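Local coordinates for protein 3-hydroxyacyl-thioester dehydratase X (Mycobacterium tuberculosis, PDB 4OOB) that catalyses the reversible hydration of trans-2-enoyl-CoA to (3R)-3-hydroxyacyl-CoA, working over many chain lengths with a preference for C8 to C12 substrates, at residues N172-N177 and T188-G193. Residues are numbered along the deposited sequence; the frame is centred on the assembly and turned at random.
Sequences NPIHTN and TVIAHG
H175 and H192 lay their imidazoles face to face, and their pairing illustrates how an aromatic stack, aliphatic contacts and one backbone bond together hold two segments. The ring centroids of H175 and H192 are 3.7 Å apart and the planes are inclined by 24°, a stack tilted toward the ND1 corner of H175, which sits over the middle of the H192 ring and comes within 3.2 Å of H192 CE1. Because the rings meet by their faces, neither nitrogen of H192 has a suitable angle for a hydrogen bond to H175 ND1. The opposite face of H175 is covered by its own neighbour: with I174 CG1 set between the backbone N and the carbonyl carbon (chi1 68°), this methylene lies over the centre of the H175 ring. One imidazole is thus layered between a second imidazole and an aliphatic branch, while the I190 carbonyl carbon lies in plane at its edge. Beyond the ring, I174 CD1 reaches I190 CD1 tip to tip at 3.8 Å.

The one backbone hydrogen bond between residues 172-177 and 188-193 runs from I190 N to I174 O (3.2 Å, 153° at the hydrogen), and the same oxygen receives a CA-H contact from V189 CA at 3.3 Å. V189 turns CG1 onto the backbone of N177, 3.5 Å from N177 C. Residues 172-175 form a type I turn within a sequence matching the hydratase 2 motif, which in MaoC-like relatives carries the active-site residues; D170 OD1 accepts a hydrogen bond from N172 N. Helix 178-183, capped by N177 through I179 N, connects the loops; I161 of helix 158-167 packs against both histidines, Y164 meets H192 edge-to-face, and H192 leads directly into helix 193-199, while V189 and A191 make backbone hydrogen bonds with L224 and V222, between strands 212-218 and 226-234.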
loop_
_atom_site.group_PDB
_atom_site.type_symbol
_atom_site.label_atom_id
_atom_site.label_comp_id
_atom_site.label_asym_id
_atom_site.label_seq_id
_atom_site.Cartn_x
_atom_site.Cartn_y
_atom_site.Cartn_z
ATOM N N ASN A 172 -5.512 -11.428 1.291
ATOM C CA ASN A 172 -6.704 -11.151 2.117
ATOM C C ASN A 172 -7.911 -11.194 1.191
ATOM O O ASN A 172 -8.026 -10.377 0.249
ATOM C CB ASN A 172 -6.515 -9.804 2.831
ATOM C CG ASN A 172 -7.752 -9.283 3.526
ATOM O OD1 ASN A 172 -8.711 -9.953 3.666
ATOM N ND2 ASN A 172 -7.700 -8.030 3.953
ATOM N N PRO A 173 -8.787 -12.208 1.402
ATOM C CA PRO A 173 -9.901 -12.508 0.481
ATOM C C PRO A 173 -11.030 -11.484 0.389
ATOM O O PRO A 173 -12.016 -11.731 -0.365
ATOM C CB PRO A 173 -10.446 -13.828 1.008
ATOM C CG PRO A 173 -10.066 -13.889 2.436
ATOM C CD PRO A 173 -8.849 -13.036 2.622
ATOM N N ILE A 174 -10.968 -10.389 1.155
ATOM C CA ILE A 174 -11.953 -9.308 0.932
ATOM C C ILE A 174 -11.706 -8.595 -0.402
ATOM O O ILE A 174 -12.560 -7.887 -0.860
ATOM C CB ILE A 174 -11.969 -8.229 2.010
ATOM C CG1 ILE A 174 -10.633 -7.439 1.930
ATOM C CG2 ILE A 174 -12.203 -8.811 3.410
ATOM C CD1 ILE A 174 -10.474 -6.401 3.000
ATOM N N HIS A 175 -10.536 -8.755 -1.006
ATOM C CA HIS A 175 -10.245 -8.216 -2.368
ATOM C C HIS A 175 -10.627 -9.149 -3.510
ATOM O O HIS A 175 -10.675 -8.714 -4.645
ATOM C CB HIS A 175 -8.757 -7.923 -2.482
ATOM C CG HIS A 175 -8.253 -7.112 -1.357
ATOM N ND1 HIS A 175 -7.288 -7.569 -0.479
ATOM C CD2 HIS A 175 -8.638 -5.904 -0.904
ATOM C CE1 HIS A 175 -7.078 -6.657 0.440
ATOM N NE2 HIS A 175 -7.885 -5.641 0.203
ATOM N N THR A 176 -10.913 -10.430 -3.216
ATOM C CA THR A 176 -11.162 -11.440 -4.270
ATOM C C THR A 176 -12.451 -12.274 -4.132
ATOM O O THR A 176 -12.956 -12.762 -5.138
ATOM C CB THR A 176 -9.963 -12.398 -4.410
ATOM O OG1 THR A 176 -9.808 -13.130 -3.205
ATOM C CG2 THR A 176 -8.695 -11.605 -4.626
ATOM N N ASN A 177 -12.988 -12.427 -2.928
ATOM C CA ASN A 177 -14.192 -13.210 -2.725
ATOM C C ASN A 177 -15.298 -12.401 -2.070
ATOM O O ASN A 177 -15.144 -11.959 -0.938
ATOM C CB ASN A 177 -13.876 -14.444 -1.890
ATOM C CG ASN A 177 -15.033 -15.423 -1.826
ATOM O OD1 ASN A 177 -16.194 -15.075 -1.973
ATOM N ND2 ASN A 177 -14.720 -16.630 -1.594
ATOM N N THR A 188 -19.024 -5.134 -1.993
ATOM C CA THR A 188 -18.388 -5.960 -3.012
ATOM C C THR A 188 -16.945 -6.131 -2.586
ATOM O O THR A 188 -16.508 -5.548 -1.575
ATOM C CB THR A 188 -18.400 -5.288 -4.416
ATOM O OG1 THR A 188 -17.448 -4.201 -4.468
ATOM C CG2 THR A 188 -19.688 -4.737 -4.721
ATOM N N VAL A 189 -16.197 -6.880 -3.384
ATOM C CA VAL A 189 -14.743 -7.003 -3.218
ATOM C C VAL A 189 -14.099 -5.637 -3.404
ATOM O O VAL A 189 -14.664 -4.804 -4.086
ATOM C CB VAL A 189 -14.194 -8.000 -4.233
ATOM C CG1 VAL A 189 -14.621 -9.396 -3.815
ATOM C CG2 VAL A 189 -14.730 -7.704 -5.650
ATOM N N ILE A 190 -12.961 -5.371 -2.757
ATOM C CA ILE A 190 -12.353 -4.047 -2.815
ATOM C C ILE A 190 -10.890 -4.174 -3.217
ATOM O O ILE A 190 -10.313 -5.194 -2.975
ATOM C CB ILE A 190 -12.498 -3.274 -1.472
ATOM C CG1 ILE A 190 -11.619 -3.912 -0.425
ATOM C CG2 ILE A 190 -13.970 -3.201 -1.055
ATOM C CD1 ILE A 190 -11.706 -3.402 0.993
ATOM N N ALA A 191 -10.321 -3.137 -3.850
ATOM C CA ALA A 191 -8.905 -3.120 -4.201
ATOM C C ALA A 191 -8.074 -3.044 -2.944
ATOM O O ALA A 191 -8.463 -2.392 -2.000
ATOM C CB ALA A 191 -8.564 -1.920 -5.077
ATOM N N HIS A 192 -6.914 -3.665 -2.975
ATOM C CA HIS A 192 -5.877 -3.433 -1.938
ATOM C C HIS A 192 -5.433 -1.972 -1.962
ATOM O O HIS A 192 -5.343 -1.358 -3.032
ATOM C CB HIS A 192 -4.625 -4.257 -2.173
ATOM C CG HIS A 192 -4.873 -5.677 -2.524
ATOM N ND1 HIS A 192 -4.289 -6.722 -1.835
ATOM C CD2 HIS A 192 -5.588 -6.239 -3.518
ATOM C CE1 HIS A 192 -4.673 -7.871 -2.365
ATOM N NE2 HIS A 192 -5.472 -7.606 -3.380
ATOM N N GLY A 193 -5.155 -1.404 -0.777
ATOM C CA GLY A 193 -4.663 -0.052 -0.698
ATOM C C GLY A 193 -3.388 0.100 -1.470
ATOM O O GLY A 193 -3.218 1.095 -2.174
#